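Local coordinates for protein uncharacterized ACR, COG1565 superfamily (Burkholderia thailandensis, PDB 4F3N) that is of unknown function but has a methyltransferase fold and probably uses S-adenosylmethionine as methyl donor, perhaps to modify arginine side chains of another protein, at residues A[82-86]-A[87-91]; A[365-369]-A[370-374]; A[309-312]-A[313-317]; A[112-115]-A[116-119]; A[70-73]-A[74-78]. One frame throughout, in Å; residues are numbered along the deposited sequence.

Contact 1 of 5, residues A[82-86]-A[87-91]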
loop_
_atom_site.group_PDB
_atom_site.type_symbol
_atom_site.label_atom_id
_atom_site.label_comp_id
_atom_site.label_asym_id
_atom_site.label_seq_id
_atom_site.Cartn_x
_atom_site.Cartn_y
_atom_site.Cartn_z
ATOM N N MET A 82 8.335 9.671 9.570
ATOM C CA MET A 82 7.988 9.076 8.301
ATOM C C MET A 82 6.912 9.913 7.607
ATOM O O MET A 82 6.963 10.143 6.405
ATOM C CB MET A 82 7.470 7.654 8.526
ATOM C CG MET A 82 7.308 6.863 7.259
ATOM S SD MET A 82 6.912 5.174 7.701
ATOM C CE MET A 82 6.065 4.653 6.219
ATOM N N GLU A 83 5.951 10.398 8.380
ATOM C CA GLU A 83 4.888 11.241 7.772
ATOM C C GLU A 83 5.499 12.448 7.080
ATOM O O GLU A 83 5.131 12.804 5.932
ATOM C CB GLU A 83 3.878 11.692 8.804
ATOM C CG GLU A 83 2.839 12.705 8.274
ATOM C CD GLU A 83 1.994 13.290 9.388
ATOM O OE1 GLU A 83 2.184 12.911 10.571
ATOM O OE2 GLU A 83 1.169 14.190 9.098
ATOM N N ARG A 84 6.434 13.105 7.757
ATOM C CA ARG A 84 6.987 14.318 7.210
ATOM C C ARG A 84 7.926 14.091 6.003
ATOM O O ARG A 84 7.834 14.816 4.995
ATOM C CB ARG A 84 7.665 15.139 8.335
ATOM C CG ARG A 84 6.689 15.743 9.328
ATOM C CD ARG A 84 5.645 16.625 8.659
ATOM N NE ARG A 84 6.219 17.860 8.125
ATOM C CZ ARG A 84 5.515 18.792 7.468
ATOM N NH1 ARG A 84 6.108 19.894 7.023
ATOM N NH2 ARG A 84 4.222 18.616 7.236
ATOM N N VAL A 85 8.797 13.087 6.066
ATOM C CA VAL A 85 9.754 12.890 4.973
ATOM C C VAL A 85 9.055 12.371 3.721
ATOM O O VAL A 85 9.499 12.641 2.584
ATOM C CB VAL A 85 10.967 12.010 5.340
ATOM C CG1 VAL A 85 11.705 12.578 6.556
ATOM C CG2 VAL A 85 10.547 10.568 5.553
ATOM N N LEU A 86 7.919 11.688 3.895
ATOM C CA LEU A 86 7.190 11.171 2.759
ATOM C C LEU A 86 6.154 12.178 2.230
ATOM O O LEU A 86 5.977 12.280 1.031
ATOM C CB LEU A 86 6.520 9.833 3.107
ATOM C CG LEU A 86 7.420 8.622 3.446
ATOM C CD1 LEU A 86 6.558 7.373 3.676
ATOM C CD2 LEU A 86 8.390 8.390 2.296
ATOM N N TYR A 87 5.503 12.903 3.126
ATOM C CA TYR A 87 4.282 13.654 2.775
ATOM C C TYR A 87 4.349 15.157 3.061
ATOM O O TYR A 87 3.348 15.845 2.861
ATOM C CB TYR A 87 3.057 13.032 3.433
ATOM C CG TYR A 87 2.892 11.577 3.091
ATOM C CD1 TYR A 87 2.562 11.203 1.795
ATOM C CD2 TYR A 87 3.121 10.578 4.023
ATOM C CE1 TYR A 87 2.460 9.880 1.431
ATOM C CE2 TYR A 87 3.009 9.225 3.672
ATOM C CZ TYR A 87 2.669 8.887 2.382
ATOM O OH TYR A 87 2.541 7.576 1.919
ATOM N N ALA A 88 5.498 15.700 3.488
ATOM C CA ALA A 88 5.569 17.170 3.709
ATOM C C ALA A 88 5.258 17.910 2.400
ATOM O O ALA A 88 5.839 17.595 1.388
ATOM C CB ALA A 88 6.949 17.586 4.215
ATOM N N PRO A 89 4.377 18.920 2.438
ATOM C CA PRO A 89 4.035 19.562 1.161
ATOM C C PRO A 89 5.261 20.032 0.411
ATOM O O PRO A 89 6.139 20.676 0.976
ATOM C CB PRO A 89 3.169 20.743 1.589
ATOM C CG PRO A 89 2.489 20.246 2.819
ATOM C CD PRO A 89 3.551 19.428 3.538
ATOM N N GLY A 90 5.354 19.703 -0.862
ATOM C CA GLY A 90 6.449 20.241 -1.641
ATOM C C GLY A 90 7.742 19.470 -1.576
ATOM O O GLY A 90 8.334 19.208 -2.613
ATOM N N MET A 91 8.178 19.101 -0.367
ATOM C CA MET A 91 9.504 18.542 -0.124
ATOM C C MET A 91 9.537 17.055 0.215
ATOM O O MET A 91 10.609 16.431 0.169
ATOM C CB MET A 91 10.128 19.271 1.037
ATOM C CG MET A 91 10.229 20.768 0.825
ATOM S SD MET A 91 11.291 21.422 2.105
ATOM C CE MET A 91 10.348 21.051 3.599
#
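The amide N of Tyr87 donates to Glu83 O at 2.8 Å, the shortest bond across this C-terminal end of helix 78-87. One residue on, Ala88 N donates to Arg84 O at 2.9 Å in the same i to i-4 pattern, although Ala88 itself has already left helical backbone angles. These two bonds close the last turn, and Arg84 alone reaches over the residues that leave the helix. It starts with CG beside its own backbone N (chi1 -70°), and the bends at chi2 and chi3 bring the guanidinium, on a side chain that sets out pointing away, round to Ala88 and Pro89. Ala88 CB sits over the centre of one face of this group, 3.7 Å above the plane, while Arg84 NH2 approaches Pro89 CD at 3.8 Å. In a separate contact, Leu86 and Tyr87 lie next to each other and point the same way. The Leu86 CB carbon makes a CH-pi contact with one face of the tyrosine ring, 3.8 Å from its centroid, and Leu86 CD1 adds a looser touch at CE2. Beyond the segments the loop curls back, with backbone bonds joining Val85 to Tyr93 and Leu86 to Tyr94, and Leu61 of helix 52-71 packs against Ala88. The ring of Tyr87 meets that of Tyr94 at a shallow interplanar angle, and its far end is anchored by a hydrogen bond between Tyr87 OH and Ala219 O.

Contact 2 of 5, residues A[365-369]-A[370-374]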
loop_
_atom_site.group_PDB
_atom_site.type_symbol
_atom_site.label_atom_id
_atom_site.label_comp_id
_atom_site.label_asym_id
_atom_site.label_seq_id
_atom_site.Cartn_x
_atom_site.Cartn_y
_atom_site.Cartn_z
ATOM N N ARG A 365 -2.642 -16.603 -6.164
ATOM C CA ARG A 365 -3.874 -17.365 -6.133
ATOM C C ARG A 365 -5.015 -16.486 -6.630
ATOM O O ARG A 365 -5.857 -16.939 -7.383
ATOM C CB ARG A 365 -4.124 -17.817 -4.710
ATOM C CG ARG A 365 -5.335 -18.678 -4.503
ATOM C CD ARG A 365 -5.124 -20.047 -5.090
ATOM N NE ARG A 365 -5.506 -20.092 -6.471
ATOM C CZ ARG A 365 -5.527 -21.206 -7.193
ATOM N NH1 ARG A 365 -5.890 -21.141 -8.464
ATOM N NH2 ARG A 365 -5.153 -22.376 -6.648
ATOM N N PHE A 366 -5.026 -15.209 -6.248
ATOM C CA PHE A 366 -6.088 -14.281 -6.658
ATOM C C PHE A 366 -6.083 -14.116 -8.196
ATOM O O PHE A 366 -7.124 -14.237 -8.852
ATOM C CB PHE A 366 -5.869 -12.939 -5.950
ATOM C CG PHE A 366 -6.876 -11.865 -6.293
ATOM C CD1 PHE A 366 -8.052 -11.717 -5.544
ATOM C CD2 PHE A 366 -6.623 -10.976 -7.314
ATOM C CE1 PHE A 366 -8.945 -10.673 -5.813
ATOM C CE2 PHE A 366 -7.515 -9.954 -7.576
ATOM C CZ PHE A 366 -8.673 -9.799 -6.823
ATOM N N LEU A 367 -4.888 -13.876 -8.746
ATOM C CA LEU A 367 -4.722 -13.634 -10.190
ATOM C C LEU A 367 -4.999 -14.912 -10.983
ATOM O O LEU A 367 -5.647 -14.862 -12.037
ATOM C CB LEU A 367 -3.351 -13.061 -10.519
ATOM C CG LEU A 367 -3.071 -11.640 -10.036
ATOM C CD1 LEU A 367 -1.667 -11.151 -10.411
ATOM C CD2 LEU A 367 -4.117 -10.647 -10.597
ATOM N N LEU A 368 -4.518 -16.038 -10.502
ATOM C CA LEU A 368 -4.866 -17.309 -11.134
ATOM C C LEU A 368 -6.401 -17.548 -11.160
ATOM O O LEU A 368 -6.973 -17.903 -12.197
ATOM C CB LEU A 368 -4.186 -18.464 -10.416
ATOM C CG LEU A 368 -2.707 -18.588 -10.724
ATOM C CD1 LEU A 368 -2.089 -19.546 -9.684
ATOM C CD2 LEU A 368 -2.501 -19.064 -12.164
ATOM N N ASN A 369 -7.030 -17.392 -10.003
ATOM C CA ASN A 369 -8.480 -17.548 -9.884
ATOM C C ASN A 369 -9.269 -16.625 -10.795
ATOM O O ASN A 369 -10.306 -17.027 -11.385
ATOM C CB ASN A 369 -8.892 -17.351 -8.441
ATOM C CG ASN A 369 -8.521 -18.509 -7.525
ATOM O OD1 ASN A 369 -8.135 -19.615 -7.979
ATOM N ND2 ASN A 369 -8.655 -18.287 -6.202
ATOM N N ALA A 370 -8.745 -15.423 -10.967
ATOM C CA ALA A 370 -9.349 -14.376 -11.755
ATOM C C ALA A 370 -9.076 -14.543 -13.251
ATOM O O ALA A 370 -9.641 -13.806 -14.082
ATOM C CB ALA A 370 -8.847 -13.013 -11.248
ATOM N N GLY A 371 -8.282 -15.534 -13.637
ATOM C CA GLY A 371 -8.123 -15.822 -15.055
ATOM C C GLY A 371 -6.911 -15.262 -15.754
ATOM O O GLY A 371 -6.932 -15.159 -16.975
ATOM N N ILE A 372 -5.835 -14.950 -15.031
ATOM C CA ILE A 372 -4.636 -14.369 -15.685
ATOM C C ILE A 372 -4.058 -15.262 -16.792
ATOM O O ILE A 372 -3.532 -14.744 -17.792
ATOM C CB ILE A 372 -3.533 -13.936 -14.690
ATOM C CG1 ILE A 372 -2.517 -13.017 -15.372
ATOM C CG2 ILE A 372 -2.857 -15.152 -14.016
ATOM C CD1 ILE A 372 -1.577 -12.343 -14.356
ATOM N N THR A 373 -4.080 -16.581 -16.595
ATOM C CA THR A 373 -3.495 -17.461 -17.600
ATOM C C THR A 373 -4.371 -17.470 -18.833
ATOM O O THR A 373 -3.866 -17.663 -19.941
ATOM C CB THR A 373 -3.223 -18.879 -17.094
ATOM O OG1 THR A 373 -4.430 -19.507 -16.690
ATOM C CG2 THR A 373 -2.245 -18.843 -15.901
ATOM N N ASP A 374 -5.650 -17.217 -18.641
ATOM C CA ASP A 374 -6.590 -17.130 -19.787
ATOM C C ASP A 374 -6.290 -15.875 -20.584
ATOM O O ASP A 374 -6.258 -15.895 -21.819
ATOM C CB ASP A 374 -8.055 -17.130 -19.333
ATOM C CG ASP A 374 -8.463 -18.399 -18.613
ATOM O OD1 ASP A 374 -7.811 -19.461 -18.774
ATOM O OD2 ASP A 374 -9.467 -18.331 -17.853
HETATM O O HOH W 1 -5.667 -18.130 -14.608
#
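Phe366, whose carbonyl receives the N-H of Ala370 at the end of helix 363-369, carries a ring that turns off the helix to meet Phe423 edge-to-face. Leu368 CD1 lies over one face of the Arg365 guanidinium, toward its rim, and the amide nitrogen ND2 of Asn369 is held by the carbonyl oxygens of Arg425 and Ala422. Here the helix ends in a Schellman motif. Gly371 takes a positive phi of 98°, and two bonds run back into the last turn. Ile372 N donates to Leu367 O at 3.0 Å in a nearly straight bond (163°), whereas Gly371 N reaches Leu368 O at 3.1 Å from well above the carbonyl plane. The Leu368 carbonyl has a second partner, a water that donates to it at 2.8 Å and accepts from Thr373 N, bridging the end of one helix to the first turn of the next. Apolar side chains also meet across the glycine. With CG1 of Ile372 anti to the backbone N (chi1 -165°), its other branch, CG2, is turned back to within 4.1 Å of Leu367 CB, and Leu368 CD2 touches Thr373 CG2 at 3.8 Å. Gly371 is also the N-cap residue of helix 372-376, so the two helices join with hardly a linker between them. Leu367 and Ile372 face Thr124 of helix 118-136 and Leu397 of helix 384-398, which places the corner against both of those helices.

Contact 3 of 5, residues A[309-312]-A[313-317]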
loop_
_atom_site.group_PDB
_atom_site.type_symbol
_atom_site.label_atom_id
_atom_site.label_comp_id
_atom_site.label_asym_id
_atom_site.label_seq_id
_atom_site.Cartn_x
_atom_site.Cartn_y
_atom_site.Cartn_z
ATOM N N ARG A 309 9.195 -15.141 15.411
ATOM C CA ARG A 309 10.376 -15.060 16.293
ATOM C C ARG A 309 11.640 -14.675 15.527
ATOM O O ARG A 309 12.474 -13.919 16.031
ATOM C CB ARG A 309 10.614 -16.425 17.005
ATOM N N GLN A 310 11.779 -15.184 14.311
ATOM C CA GLN A 310 12.958 -14.917 13.477
ATOM C C GLN A 310 12.932 -13.606 12.670
ATOM O O GLN A 310 13.955 -13.250 12.089
ATOM C CB GLN A 310 13.206 -16.090 12.515
ATOM N N ARG A 311 11.806 -12.891 12.608
ATOM C CA ARG A 311 11.754 -11.601 11.895
ATOM C C ARG A 311 12.100 -10.431 12.830
ATOM O O ARG A 311 11.387 -9.419 12.934
ATOM C CB ARG A 311 10.381 -11.381 11.265
ATOM C CG ARG A 311 10.478 -10.639 9.962
ATOM C CD ARG A 311 9.121 -10.291 9.410
ATOM N NE ARG A 311 8.386 -11.492 9.059
ATOM C CZ ARG A 311 8.595 -12.231 7.970
ATOM N NH1 ARG A 311 9.503 -11.910 7.063
ATOM N NH2 ARG A 311 7.858 -13.296 7.785
ATOM N N ALA A 312 13.245 -10.559 13.474
ATOM C CA ALA A 312 13.613 -9.656 14.558
ATOM C C ALA A 312 14.148 -8.278 14.150
ATOM O O ALA A 312 14.489 -7.497 15.006
ATOM C CB ALA A 312 14.591 -10.351 15.504
ATOM N N GLN A 313 14.209 -7.965 12.862
ATOM C CA GLN A 313 14.473 -6.595 12.456
ATOM C C GLN A 313 13.260 -6.014 11.724
ATOM O O GLN A 313 13.335 -4.947 11.144
ATOM C CB GLN A 313 15.737 -6.516 11.601
ATOM C CG GLN A 313 17.028 -6.884 12.360
ATOM C CD GLN A 313 18.218 -7.152 11.442
ATOM O OE1 GLN A 313 18.429 -6.445 10.458
ATOM N NE2 GLN A 313 19.009 -8.177 11.770
ATOM N N GLY A 314 12.130 -6.705 11.790
ATOM C CA GLY A 314 10.894 -6.220 11.191
ATOM C C GLY A 314 10.968 -6.230 9.677
ATOM O O GLY A 314 11.702 -7.048 9.078
ATOM N N THR A 315 10.231 -5.303 9.063
ATOM C CA THR A 315 10.114 -5.240 7.609
ATOM C C THR A 315 10.420 -3.880 6.994
ATOM O O THR A 315 10.354 -3.745 5.769
ATOM C CB THR A 315 8.715 -5.653 7.148
ATOM O OG1 THR A 315 7.746 -4.613 7.480
ATOM C CG2 THR A 315 8.347 -7.002 7.767
ATOM N N LEU A 316 10.808 -2.891 7.803
ATOM C CA LEU A 316 11.052 -1.554 7.249
ATOM C C LEU A 316 12.092 -1.630 6.151
ATOM O O LEU A 316 13.129 -2.286 6.319
ATOM C CB LEU A 316 11.537 -0.601 8.344
ATOM C CG LEU A 316 11.443 0.874 7.988
ATOM C CD1 LEU A 316 9.975 1.304 8.070
ATOM C CD2 LEU A 316 12.316 1.717 8.919
ATOM N N MET A 317 11.825 -0.976 5.028
ATOM C CA MET A 317 12.782 -0.966 3.939
ATOM C C MET A 317 12.677 0.353 3.209
ATOM O O MET A 317 11.592 0.878 3.005
ATOM C CB MET A 317 12.560 -2.131 2.985
ATOM C CG MET A 317 13.739 -2.439 2.063
ATOM S SD MET A 317 15.341 -2.783 2.844
ATOM C CE MET A 317 14.992 -3.933 4.191
HETATM O O HOH W 2 11.280 -9.285 7.188
#
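A type I beta turn runs from Arg311 to Gly314, closed by Gly314 N donating to Arg311 O at 3.0 Å, and Arg311 is at the same time the centre of an inverse gamma turn whose bond, Ala312 N to Gln310 O, is weak. The turn bond is fairly straight at the hydrogen (158°), but the donor stands well above the plane of the Arg311 carbonyl. Gly314 then passes through positive phi and sends the chain toward strand 317-319. The arginine side chain follows this bend: Arg311 CD rests on Thr315 CG2 at 3.8 Å, and Arg311 CG comes within 3.9 Å of Gly314 O. Beyond CD the chain bends at chi3 (-65°), and the guanidinium turns away from the threonine toward a water. At the edge of this group and in its plane, the water accepts from Arg311 NH1 at 3.2 Å and donates to Gly314 O at 3.0 Å, linking the side chain to the far end of the turn. Elsewhere, NH2 binds Glu305 O, NE makes a weak bond to Tyr306 O, and Phe301 supplies a cation-pi contact. Thr315 is held too: OG1 bonds His340 N and Tyr306 OH, while Glu273 OE2 accepts from the backbone N of Thr315 and of Leu316. The partners of the guanidinium named here, two carbonyl oxygens, a water and an aromatic ring, are neutral and probably stabilise its positive charge; NH2, and more weakly NE, tie it to helix 303-306.

Contact 4 of 5, residues A[112-115]-A[116-119]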
loop_
_atom_site.group_PDB
_atom_site.type_symbol
_atom_site.label_atom_id
_atom_site.label_comp_id
_atom_site.label_asym_id
_atom_site.label_seq_id
_atom_site.Cartn_x
_atom_site.Cartn_y
_atom_site.Cartn_z
ATOM N N VAL A 112 4.450 2.349 -7.203
ATOM C CA VAL A 112 4.214 0.872 -7.160
ATOM C C VAL A 112 5.483 0.116 -7.532
ATOM O O VAL A 112 6.424 0.687 -8.129
ATOM C CB VAL A 112 3.061 0.404 -8.101
ATOM C CG1 VAL A 112 1.734 1.090 -7.728
ATOM C CG2 VAL A 112 3.407 0.657 -9.580
ATOM N N THR A 113 5.513 -1.171 -7.184
ATOM C CA THR A 113 6.756 -1.985 -7.321
ATOM C C THR A 113 7.144 -2.220 -8.803
ATOM O O THR A 113 8.336 -2.168 -9.174
ATOM C CB THR A 113 6.642 -3.318 -6.548
ATOM O OG1 THR A 113 6.513 -3.029 -5.159
ATOM C CG2 THR A 113 7.897 -4.186 -6.711
ATOM N N ALA A 114 6.134 -2.448 -9.628
ATOM C CA ALA A 114 6.328 -2.970 -10.999
ATOM C C ALA A 114 5.279 -2.310 -11.889
ATOM O O ALA A 114 4.274 -2.914 -12.221
ATOM C CB ALA A 114 6.152 -4.498 -11.032
ATOM N N PRO A 115 5.473 -1.023 -12.212
ATOM C CA PRO A 115 4.453 -0.319 -13.015
ATOM C C PRO A 115 4.226 -0.922 -14.390
ATOM O O PRO A 115 3.126 -0.862 -14.890
ATOM C CB PRO A 115 4.989 1.100 -13.121
ATOM C CG PRO A 115 6.431 1.007 -12.780
ATOM C CD PRO A 115 6.608 -0.159 -11.851
ATOM N N GLU A 116 5.256 -1.538 -14.952
ATOM C CA GLU A 116 5.208 -2.152 -16.280
ATOM C C GLU A 116 4.303 -3.392 -16.312
ATOM O O GLU A 116 3.980 -3.900 -17.383
ATOM C CB GLU A 116 6.633 -2.537 -16.742
ATOM C CG GLU A 116 7.209 -3.852 -16.184
ATOM C CD GLU A 116 7.738 -3.790 -14.740
ATOM O OE1 GLU A 116 7.691 -2.715 -14.081
ATOM O OE2 GLU A 116 8.205 -4.855 -14.259
ATOM N N LEU A 117 3.904 -3.887 -15.140
ATOM C CA LEU A 117 2.910 -4.967 -15.093
ATOM C C LEU A 117 1.454 -4.476 -15.038
ATOM O O LEU A 117 0.532 -5.292 -15.064
ATOM C CB LEU A 117 3.209 -5.929 -13.927
ATOM C CG LEU A 117 4.661 -6.435 -13.776
ATOM C CD1 LEU A 117 4.922 -7.292 -12.537
ATOM C CD2 LEU A 117 5.147 -7.177 -15.018
ATOM N N SER A 118 1.252 -3.168 -15.027
ATOM C CA SER A 118 -0.049 -2.589 -14.808
ATOM C C SER A 118 -1.128 -3.034 -15.803
ATOM O O SER A 118 -2.186 -3.358 -15.345
ATOM C CB SER A 118 0.038 -1.065 -14.670
ATOM O OG SER A 118 0.997 -0.795 -13.654
ATOM N N PRO A 119 -0.845 -3.060 -17.145
ATOM C CA PRO A 119 -1.814 -3.637 -18.133
ATOM C C PRO A 119 -2.354 -5.056 -17.894
ATOM O O PRO A 119 -3.549 -5.234 -17.849
ATOM C CB PRO A 119 -1.041 -3.605 -19.468
ATOM C CG PRO A 119 -0.148 -2.414 -19.318
ATOM C CD PRO A 119 0.265 -2.381 -17.843
#
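Glu116, first in the segment 116-119, folds back over Ala114: CG lies between its own backbone N and carbonyl carbon (chi1 81°), and a further bend at chi2 brings Glu116 OE1 to 3.3 Å from Ala114 C and OE2 to 3.8 Å from Ala114 CB. Leu117 follows, its N donating to Ala114 O at 3.1 Å from above the carbonyl plane. Its methyl CD1 presses on Ala114 CB at 3.4 Å, tighter than ordinary van der Waals contact, and the same side chain packs against Leu397 of helix 384-398 and Met403. Ser118 N donates to Pro115 O at 3.0 Å; the chi1 of -54° places Ser118 OG near the same oxygen, at a very short distance that is doubtful. Pro119 barely meets the other segment, its CD 4.4 Å from Pro115 O. Both backbone bonds span three residues, as in a 3-10 turn. Thr113, just before the turn, binds S-adenosylhomocysteine in another structure of this protein; here that ligand is absent and Thr113 OG1 hydrogen-bonds Glu215 OE1. Ser118 lies about 6 Å, between side chains, from Asn214, another binding residue. The arrangement is a 3-10 turn leading into helix 118-136 beside the S-adenosylhomocysteine site of a probable methyltransferase.

Contact 5 of 5, residues A[70-73]-A[74-78]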
loop_
_atom_site.group_PDB
_atom_site.type_symbol
_atom_site.label_atom_id
_atom_site.label_comp_id
_atom_site.label_asym_id
_atom_site.label_seq_id
_atom_site.Cartn_x
_atom_site.Cartn_y
_atom_site.Cartn_z
ATOM N N ALA A 70 13.944 19.028 18.195
ATOM C CA ALA A 70 14.465 19.832 19.302
ATOM C C ALA A 70 13.347 20.518 20.032
ATOM O O ALA A 70 13.330 20.570 21.269
ATOM C CB ALA A 70 15.476 20.868 18.815
ATOM N N SER A 71 12.385 21.031 19.297
ATOM C CA SER A 71 11.264 21.723 19.945
ATOM C C SER A 71 10.426 20.807 20.809
ATOM O O SER A 71 9.916 21.244 21.834
ATOM C CB SER A 71 10.355 22.429 18.955
ATOM O OG SER A 71 9.462 21.510 18.326
ATOM N N ALA A 72 10.321 19.539 20.420
ATOM C CA ALA A 72 9.562 18.527 21.175
ATOM C C ALA A 72 10.285 17.913 22.371
ATOM O O ALA A 72 9.752 17.013 23.010
ATOM C CB ALA A 72 9.102 17.423 20.212
ATOM N N GLY A 73 11.473 18.372 22.704
ATOM C CA GLY A 73 12.248 17.835 23.828
ATOM C C GLY A 73 13.257 16.766 23.460
ATOM O O GLY A 73 13.862 16.129 24.353
ATOM N N GLY A 74 13.483 16.587 22.148
ATOM C CA GLY A 74 14.565 15.761 21.653
ATOM C C GLY A 74 14.141 14.437 21.061
ATOM O O GLY A 74 14.989 13.644 20.707
ATOM N N TRP A 75 12.834 14.203 20.945
ATOM C CA TRP A 75 12.328 12.904 20.478
ATOM C C TRP A 75 10.971 13.008 19.858
ATOM O O TRP A 75 10.059 13.666 20.421
ATOM C CB TRP A 75 12.268 11.952 21.655
ATOM C CG TRP A 75 11.954 10.495 21.402
ATOM C CD1 TRP A 75 12.847 9.446 21.320
ATOM C CD2 TRP A 75 10.614 9.880 21.254
ATOM N NE1 TRP A 75 12.188 8.252 21.081
ATOM C CE2 TRP A 75 10.838 8.454 21.048
ATOM C CE3 TRP A 75 9.304 10.363 21.251
ATOM C CZ2 TRP A 75 9.804 7.570 20.849
ATOM C CZ3 TRP A 75 8.262 9.452 21.088
ATOM C CH2 TRP A 75 8.500 8.089 20.899
ATOM N N ILE A 76 10.807 12.346 18.710
ATOM C CA ILE A 76 9.499 12.189 18.086
ATOM C C ILE A 76 9.265 10.725 17.696
ATOM O O ILE A 76 10.230 9.962 17.444
ATOM C CB ILE A 76 9.345 13.075 16.835
ATOM C CG1 ILE A 76 10.387 12.712 15.759
ATOM C CG2 ILE A 76 9.468 14.518 17.246
ATOM C CD1 ILE A 76 10.159 13.397 14.409
ATOM N N PRO A 77 7.999 10.306 17.670
ATOM C CA PRO A 77 7.789 8.931 17.193
ATOM C C PRO A 77 8.204 8.755 15.711
ATOM O O PRO A 77 8.234 9.722 14.953
ATOM C CB PRO A 77 6.289 8.701 17.407
ATOM C CG PRO A 77 5.688 10.039 17.532
ATOM C CD PRO A 77 6.730 11.019 17.955
ATOM N N PHE A 78 8.517 7.524 15.304
ATOM C CA PHE A 78 8.938 7.290 13.934
ATOM C C PHE A 78 7.825 7.619 12.942
ATOM O O PHE A 78 8.097 8.062 11.808
ATOM C CB PHE A 78 9.409 5.858 13.734
ATOM C CG PHE A 78 10.035 5.639 12.402
ATOM C CD1 PHE A 78 9.353 4.962 11.413
ATOM C CD2 PHE A 78 11.297 6.190 12.097
ATOM C CE1 PHE A 78 9.909 4.789 10.166
ATOM C CE2 PHE A 78 11.824 6.046 10.831
ATOM C CZ PHE A 78 11.117 5.354 9.867
#
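A Schellman motif ends helix 52-71 here, and the chain passes through two consecutive glycines into the short, weakly bonded strand 76-77. Packing across the junction rests on Ala72, whose CB points toward the outgoing chain and touches Ile76 CG2 at 4.2 Å and Trp75 O at 3.9 Å. Gly73 N donates to Ala70 O at 3.2 Å, one of the bonds that tie the motif to the last helical turn. Gly73 and Gly74 both have positive phi (95° and 107°), a pairing that swings the backbone sharply off the helix axis before Trp75 becomes extended. The Trp75 N, buried by this bend, has no hydrogen-bond partner in the model. Ile76 has CG1 between its backbone N and carbonyl carbon (chi1 61°), which turns the CG2 methyl to Ala72, and the side chain as a whole also packs on Leu65 and Ile69 of helix 52-71. Trp75 directs its indole away from the helix end: NE1 bonds to Ala248 O, and Arg250 makes a cation-pi contact with the ring. Gly74 O is taken by Ser238 OG, and Ile76 pairs through its backbone with Val237, both on strand 231-239. The whole is a Schellman C-cap with its positive-phi glycine, which here leads helix 52-71 into strand 76-77, paired antiparallel with strand 231-239.

How the contacts relate
Along the chain the order is contact 5, contact 1, contact 4, contact 3, contact 2. Contacts 5 and 1 adjoin in sequence, their centres 16 Å apart, and follow the path from helix 52-71 through strand 76-77 and helix 78-87. Contact 3 meets contact 5 where Leu316 CD2 packs on Phe78 CZ at 3.9 Å, and its nearest atoms come within about 5 Å of contact 1. Contacts 4 and 2, centres 17 Å apart, both pack on helix 384-398; contact 4 holds Thr113 of the S-adenosylhomocysteine site, whereas contact 2 only approaches it, Leu367 lying about 9 Å from Asn214 between side chains. Contact 5, at the antiparallel sheet, is 48 Å from contact 2 between centres, across the chain's centre.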